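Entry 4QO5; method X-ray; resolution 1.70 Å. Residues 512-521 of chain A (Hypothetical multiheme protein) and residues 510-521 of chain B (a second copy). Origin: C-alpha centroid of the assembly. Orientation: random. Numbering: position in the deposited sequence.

Chain A (512-521) LRLWEAARAA
Chain B 510-521: TLLRLWEAARAA

Two copies of one protein pack here through α-helices. Chain A is helical from 512 and chain B from 510, and both helices begin earlier in their chains. They run in nearly the same direction, at 25°, and their axes approach to 8.3 Å. The register pairs Leu A514 with Trp B515 (CA to CA 6.7 Å), Ala A518 with Ala B518 (CA to CA 4.7 Å) and Ala A521 with Ala B521 (CA to CA 6.1 Å). No hydrogen bond crosses the contact; the side chains that meet are mainly apolar. In total 427 Å² is buried.

Arg A513 (chi1 m, chi2 t, chi3 p, chi4 -144°) points its CA-to-CB bond sideways, but its end comes nearer. Its NH1 lies 3.2 Å from CH2 of Trp B515, obliquely to the ring, and is hydrogen-bonded elsewhere in the structure. Leu A514 (m, t) is buried and makes apolar van der Waals contacts. Its CD1 lies 4.0 Å from CD2 of Leu B511 and 4.3 Å from CD1 of Leu B514; both partners are also m, t. CD2 of Leu A514 lies 3.7 Å from CE3 of Trp B515 (chi1 t, chi2 -114°), at the ring edge.

Trp A515 points away. Ala A517 points toward chain B. Its CB lies 3.8 Å from CZ3 of Trp B515 and 3.9 Å from CB of Ala B518. Its O is 3.5 Å from O of Ala B518; both are acceptors and cannot bond. N of Ala A518 lies 4.0 Å from CB of Ala B518 and bonds within its own helix to O of Leu A514 at 3.0 Å. These small methyl side chains accompany the close backbone approach.

Arg A519 points away and is modelled only to CB. At poorly ordered Ala A521, CB lies 3.2 Å from O of Ala B518 and 4.2 Å from CB of Ala B521.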

ATOM      1  N   LEU A 512      29.095   8.326  12.596  1.00 26.87           N
ATOM      2  CA  LEU A 512      30.286   8.138  13.418  1.00 31.91           C
ATOM      3  C   LEU A 512      31.516   8.815  12.812  1.00 34.69           C
ATOM      4  O   LEU A 512      32.287   9.461  13.524  1.00 36.07           O
ATOM      5  CB  LEU A 512      30.555   6.645  13.640  1.00 31.41           C
ATOM      6  CG  LEU A 512      29.562   5.931  14.558  1.00 36.77           C
ATOM      7  CD1 LEU A 512      29.786   4.417  14.529  1.00 35.67           C
ATOM      8  CD2 LEU A 512      29.691   6.471  15.981  1.00 35.82           C
ATOM      9  N   ARG A 513      31.691   8.669  11.501  1.00 29.35           N
ATOM     10  CA  ARG A 513      32.788   9.322  10.786  1.00 34.50           C
ATOM     11  C   ARG A 513      32.725  10.845  10.848  1.00 35.30           C
ATOM     12  O   ARG A 513      33.747  11.506  11.042  1.00 34.07           O
ATOM     13  CB  ARG A 513      32.802   8.906   9.318  1.00 42.18           C
ATOM     14  CG  ARG A 513      33.530   7.621   9.026  1.00 50.77           C
ATOM     15  CD  ARG A 513      33.673   7.437   7.525  1.00 55.49           C
ATOM     16  NE  ARG A 513      34.550   8.440   6.921  1.00 60.03           N
ATOM     17  CZ  ARG A 513      34.361   8.973   5.716  1.00 59.55           C
ATOM     18  NH1 ARG A 513      35.209   9.874   5.245  1.00 60.16           N
ATOM     19  NH2 ARG A 513      33.316   8.609   4.983  1.00 61.32           N
ATOM     20  N   LEU A 514      31.536  11.403  10.639  1.00 31.57           N
ATOM     21  CA  LEU A 514      31.355  12.854  10.723  1.00 32.27           C
ATOM     22  C   LEU A 514      31.654  13.352  12.126  1.00 34.26           C
ATOM     23  O   LEU A 514      32.293  14.389  12.306  1.00 34.83           O
ATOM     24  CB  LEU A 514      29.929  13.254  10.340  1.00 35.87           C
ATOM     25  CG  LEU A 514      29.582  13.183   8.855  1.00 42.96           C
ATOM     26  CD1 LEU A 514      28.125  13.553   8.631  1.00 42.13           C
ATOM     27  CD2 LEU A 514      30.497  14.093   8.051  1.00 43.21           C
ATOM     28  N   TRP A 515      31.189  12.603  13.118  1.00 32.29           N
ATOM     29  CA  TRP A 515      31.426  12.955  14.511  1.00 33.70           C
ATOM     30  C   TRP A 515      32.915  12.963  14.838  1.00 35.67           C
ATOM     31  O   TRP A 515      33.418  13.909  15.442  1.00 36.15           O
ATOM     32  CB  TRP A 515      30.665  12.006  15.435  1.00 33.65           C
ATOM     33  CG  TRP A 515      30.802  12.320  16.890  1.00 36.82           C
ATOM     34  CD1 TRP A 515      31.424  11.556  17.839  1.00 39.37           C
ATOM     35  CD2 TRP A 515      30.299  13.477  17.573  1.00 39.97           C
ATOM     36  NE1 TRP A 515      31.339  12.167  19.068  1.00 38.80           N
ATOM     37  CE2 TRP A 515      30.656  13.348  18.932  1.00 39.58           C
ATOM     38  CE3 TRP A 515      29.580  14.609  17.168  1.00 41.85           C
ATOM     39  CZ2 TRP A 515      30.318  14.304  19.888  1.00 40.34           C
ATOM     40  CZ3 TRP A 515      29.249  15.560  18.120  1.00 45.56           C
ATOM     41  CH2 TRP A 515      29.619  15.400  19.465  1.00 41.51           C
ATOM     42  N   GLU A 516      33.623  11.920  14.424  1.00 39.80           N
ATOM     43  CA  GLU A 516      35.063  11.847  14.663  1.00 45.62           C
ATOM     44  C   GLU A 516      35.831  12.936  13.917  1.00 43.60           C
ATOM     45  O   GLU A 516      36.803  13.478  14.441  1.00 45.29           O
ATOM     46  CB  GLU A 516      35.611  10.464  14.306  1.00 46.76           C
ATOM     47  CG  GLU A 516      35.290   9.402  15.349  1.00 57.62           C
ATOM     48  CD  GLU A 516      35.720   9.809  16.752  1.00 64.50           C
ATOM     49  OE1 GLU A 516      36.927  10.059  16.956  1.00 70.22           O
ATOM     50  OE2 GLU A 516      34.851   9.878  17.650  1.00 61.42           O
ATOM     51  N   ALA A 517      35.394  13.254  12.702  1.00 40.49           N
ATOM     52  CA  ALA A 517      36.027  14.310  11.919  1.00 42.77           C
ATOM     53  C   ALA A 517      35.846  15.669  12.589  1.00 47.26           C
ATOM     54  O   ALA A 517      36.743  16.508  12.549  1.00 51.85           O
ATOM     55  CB  ALA A 517      35.480  14.335  10.499  1.00 40.90           C
ATOM     56  N   ALA A 518      34.685  15.872  13.208  1.00 46.50           N
ATOM     57  CA  ALA A 518      34.396  17.111  13.929  1.00 55.46           C
ATOM     58  C   ALA A 518      35.165  17.222  15.247  1.00 61.22           C
ATOM     59  O   ALA A 518      35.354  18.319  15.765  1.00 61.94           O
ATOM     60  CB  ALA A 518      32.897  17.245  14.182  1.00 51.03           C
ATOM     61  N   ARG A 519      35.596  16.085  15.789  1.00 64.78           N
ATOM     62  CA  ARG A 519      36.353  16.067  17.040  1.00 67.07           C
ATOM     63  C   ARG A 519      37.853  16.215  16.790  1.00 72.73           C
ATOM     64  O   ARG A 519      38.490  17.127  17.315  1.00 76.92           O
ATOM     65  CB  ARG A 519      36.079  14.778  17.818  1.00 65.54           C
ATOM     66  N   ALA A 520      38.408  15.319  15.979  1.00 75.07           N
ATOM     67  CA  ALA A 520      39.842  15.313  15.689  1.00 79.06           C
ATOM     68  C   ALA A 520      40.284  16.521  14.867  1.00 84.96           C
ATOM     69  O   ALA A 520      41.481  16.744  14.675  1.00 85.82           O
ATOM     70  CB  ALA A 520      40.237  14.019  14.988  1.00 78.20           C
ATOM     71  N   ALA A 521      39.316  17.292  14.377  1.00 88.47           N
ATOM     72  CA  ALA A 521      39.608  18.529  13.660  1.00 90.58           C
ATOM     73  C   ALA A 521      40.298  19.534  14.577  1.00 93.20           C
ATOM     74  O   ALA A 521      40.034  19.575  15.780  1.00 94.47           O
ATOM     75  CB  ALA A 521      38.330  19.125  13.089  1.00 88.56           C
TER
ATOM     76  N   THR B 510      24.024  18.789   1.975  1.00 26.48           N
ATOM     77  CA  THR B 510      24.224  18.980   3.407  1.00 28.57           C
ATOM     78  C   THR B 510      25.376  18.119   3.948  1.00 32.03           C
ATOM     79  O   THR B 510      26.229  18.607   4.701  1.00 28.80           O
ATOM     80  CB  THR B 510      22.918  18.725   4.191  1.00 27.41           C
ATOM     81  OG1 THR B 510      21.992  19.787   3.910  1.00 28.22           O
ATOM     82  CG2 THR B 510      23.189  18.689   5.676  1.00 28.00           C
ATOM     83  N   LEU B 511      25.420  16.853   3.540  1.00 30.53           N
ATOM     84  CA  LEU B 511      26.520  15.972   3.935  1.00 30.92           C
ATOM     85  C   LEU B 511      27.882  16.514   3.480  1.00 30.89           C
ATOM     86  O   LEU B 511      28.844  16.516   4.247  1.00 30.88           O
ATOM     87  CB  LEU B 511      26.297  14.554   3.409  1.00 32.12           C
ATOM     88  CG  LEU B 511      25.195  13.778   4.135  1.00 38.44           C
ATOM     89  CD1 LEU B 511      24.922  12.453   3.445  1.00 40.96           C
ATOM     90  CD2 LEU B 511      25.572  13.561   5.590  1.00 37.63           C
ATOM     91  N   LEU B 512      27.949  16.981   2.237  1.00 26.87           N
ATOM     92  CA  LEU B 512      29.162  17.610   1.725  1.00 31.91           C
ATOM     93  C   LEU B 512      29.556  18.845   2.534  1.00 34.69           C
ATOM     94  O   LEU B 512      30.731  19.034   2.852  1.00 36.07           O
ATOM     95  CB  LEU B 512      28.995  17.973   0.244  1.00 31.41           C
ATOM     96  CG  LEU B 512      28.960  16.788  -0.721  1.00 36.77           C
ATOM     97  CD1 LEU B 512      28.566  17.243  -2.128  1.00 35.67           C
ATOM     98  CD2 LEU B 512      30.320  16.092  -0.738  1.00 35.82           C
ATOM     99  N   ARG B 513      28.572  19.677   2.867  1.00 29.35           N
ATOM    100  CA  ARG B 513      28.801  20.859   3.698  1.00 34.50           C
ATOM    101  C   ARG B 513      29.310  20.523   5.097  1.00 35.30           C
ATOM    102  O   ARG B 513      30.217  21.182   5.609  1.00 34.07           O
ATOM    103  CB  ARG B 513      27.522  21.678   3.844  1.00 42.18           C
ATOM    104  CG  ARG B 513      27.260  22.654   2.728  1.00 50.77           C
ATOM    105  CD  ARG B 513      26.098  23.560   3.096  1.00 55.49           C
ATOM    106  NE  ARG B 513      26.413  24.442   4.220  1.00 60.03           N
ATOM    107  CZ  ARG B 513      25.539  24.798   5.160  1.00 59.55           C
ATOM    108  NH1 ARG B 513      25.909  25.607   6.142  1.00 60.16           N
ATOM    109  NH2 ARG B 513      24.294  24.340   5.121  1.00 61.32           N
ATOM    110  N   LEU B 514      28.699  19.525   5.731  1.00 31.57           N
ATOM    111  CA  LEU B 514      29.139  19.089   7.058  1.00 32.27           C
ATOM    112  C   LEU B 514      30.560  18.555   7.004  1.00 34.26           C
ATOM    113  O   LEU B 514      31.375  18.835   7.884  1.00 34.83           O
ATOM    114  CB  LEU B 514      28.216  18.005   7.617  1.00 35.87           C
ATOM    115  CG  LEU B 514      26.844  18.469   8.101  1.00 42.96           C
ATOM    116  CD1 LEU B 514      26.019  17.284   8.574  1.00 42.13           C
ATOM    117  CD2 LEU B 514      26.991  19.499   9.209  1.00 43.21           C
ATOM    118  N   TRP B 515      30.850  17.787   5.962  1.00 32.29           N
ATOM    119  CA  TRP B 515      32.184  17.229   5.777  1.00 33.70           C
ATOM    120  C   TRP B 515      33.230  18.327   5.618  1.00 35.67           C
ATOM    121  O   TRP B 515      34.275  18.294   6.263  1.00 36.15           O
ATOM    122  CB  TRP B 515      32.200  16.277   4.583  1.00 33.65           C
ATOM    123  CG  TRP B 515      33.516  15.609   4.344  1.00 36.82           C
ATOM    124  CD1 TRP B 515      34.342  15.787   3.268  1.00 39.37           C
ATOM    125  CD2 TRP B 515      34.161  14.648   5.191  1.00 39.97           C
ATOM    126  NE1 TRP B 515      35.459  14.997   3.395  1.00 38.80           N
ATOM    127  CE2 TRP B 515      35.375  14.289   4.566  1.00 39.58           C
ATOM    128  CE3 TRP B 515      33.830  14.053   6.415  1.00 41.85           C
ATOM    129  CZ2 TRP B 515      36.256  13.363   5.121  1.00 40.34           C
ATOM    130  CZ3 TRP B 515      34.710  13.137   6.967  1.00 45.56           C
ATOM    131  CH2 TRP B 515      35.910  12.802   6.319  1.00 41.51           C
ATOM    132  N   GLU B 516      32.940  19.309   4.772  1.00 39.80           N
ATOM    133  CA  GLU B 516      33.865  20.423   4.571  1.00 45.62           C
ATOM    134  C   GLU B 516      34.038  21.268   5.831  1.00 43.60           C
ATOM    135  O   GLU B 516      35.137  21.741   6.114  1.00 45.29           O
ATOM    136  CB  GLU B 516      33.425  21.296   3.393  1.00 46.76           C
ATOM    137  CG  GLU B 516      33.730  20.675   2.038  1.00 57.62           C
ATOM    138  CD  GLU B 516      35.191  20.268   1.894  1.00 64.50           C
ATOM    139  OE1 GLU B 516      36.070  21.149   2.014  1.00 70.22           O
ATOM    140  OE2 GLU B 516      35.459  19.068   1.661  1.00 61.42           O
ATOM    141  N   ALA B 517      32.955  21.456   6.582  1.00 40.49           N
ATOM    142  CA  ALA B 517      33.018  22.212   7.828  1.00 42.77           C
ATOM    143  C   ALA B 517      33.887  21.496   8.858  1.00 47.26           C
ATOM    144  O   ALA B 517      34.602  22.139   9.623  1.00 51.85           O
ATOM    145  CB  ALA B 517      31.622  22.458   8.384  1.00 40.90           C
ATOM    146  N   ALA B 518      33.827  20.167   8.860  1.00 46.50           N
ATOM    147  CA  ALA B 518      34.641  19.354   9.762  1.00 55.46           C
ATOM    148  C   ALA B 518      36.118  19.326   9.363  1.00 61.22           C
ATOM    149  O   ALA B 518      36.980  19.044  10.190  1.00 61.94           O
ATOM    150  CB  ALA B 518      34.092  17.932   9.844  1.00 51.03           C
ATOM    151  N   ARG B 519      36.403  19.607   8.094  1.00 64.78           N
ATOM    152  CA  ARG B 519      37.778  19.625   7.597  1.00 67.07           C
ATOM    153  C   ARG B 519      38.423  20.997   7.778  1.00 72.73           C
ATOM    154  O   ARG B 519      39.466  21.124   8.416  1.00 76.92           O
ATOM    155  CB  ARG B 519      37.827  19.214   6.124  1.00 65.54           C
ATOM    156  N   ALA B 520      37.789  22.025   7.219  1.00 75.07           N
ATOM    157  CA  ALA B 520      38.316  23.388   7.271  1.00 79.06           C
ATOM    158  C   ALA B 520      38.296  23.977   8.680  1.00 84.96           C
ATOM    159  O   ALA B 520      38.850  25.051   8.918  1.00 85.82           O
ATOM    160  CB  ALA B 520      37.556  24.289   6.307  1.00 78.20           C
ATOM    161  N   ALA B 521      37.650  23.273   9.607  1.00 88.47           N
ATOM    162  CA  ALA B 521      37.642  23.676  11.009  1.00 90.58           C
ATOM    163  C   ALA B 521      39.052  23.635  11.590  1.00 93.20           C
ATOM    164  O   ALA B 521      39.870  22.800  11.201  1.00 94.47           O
ATOM    165  CB  ALA B 521      36.712  22.781  11.814  1.00 88.56           C
TER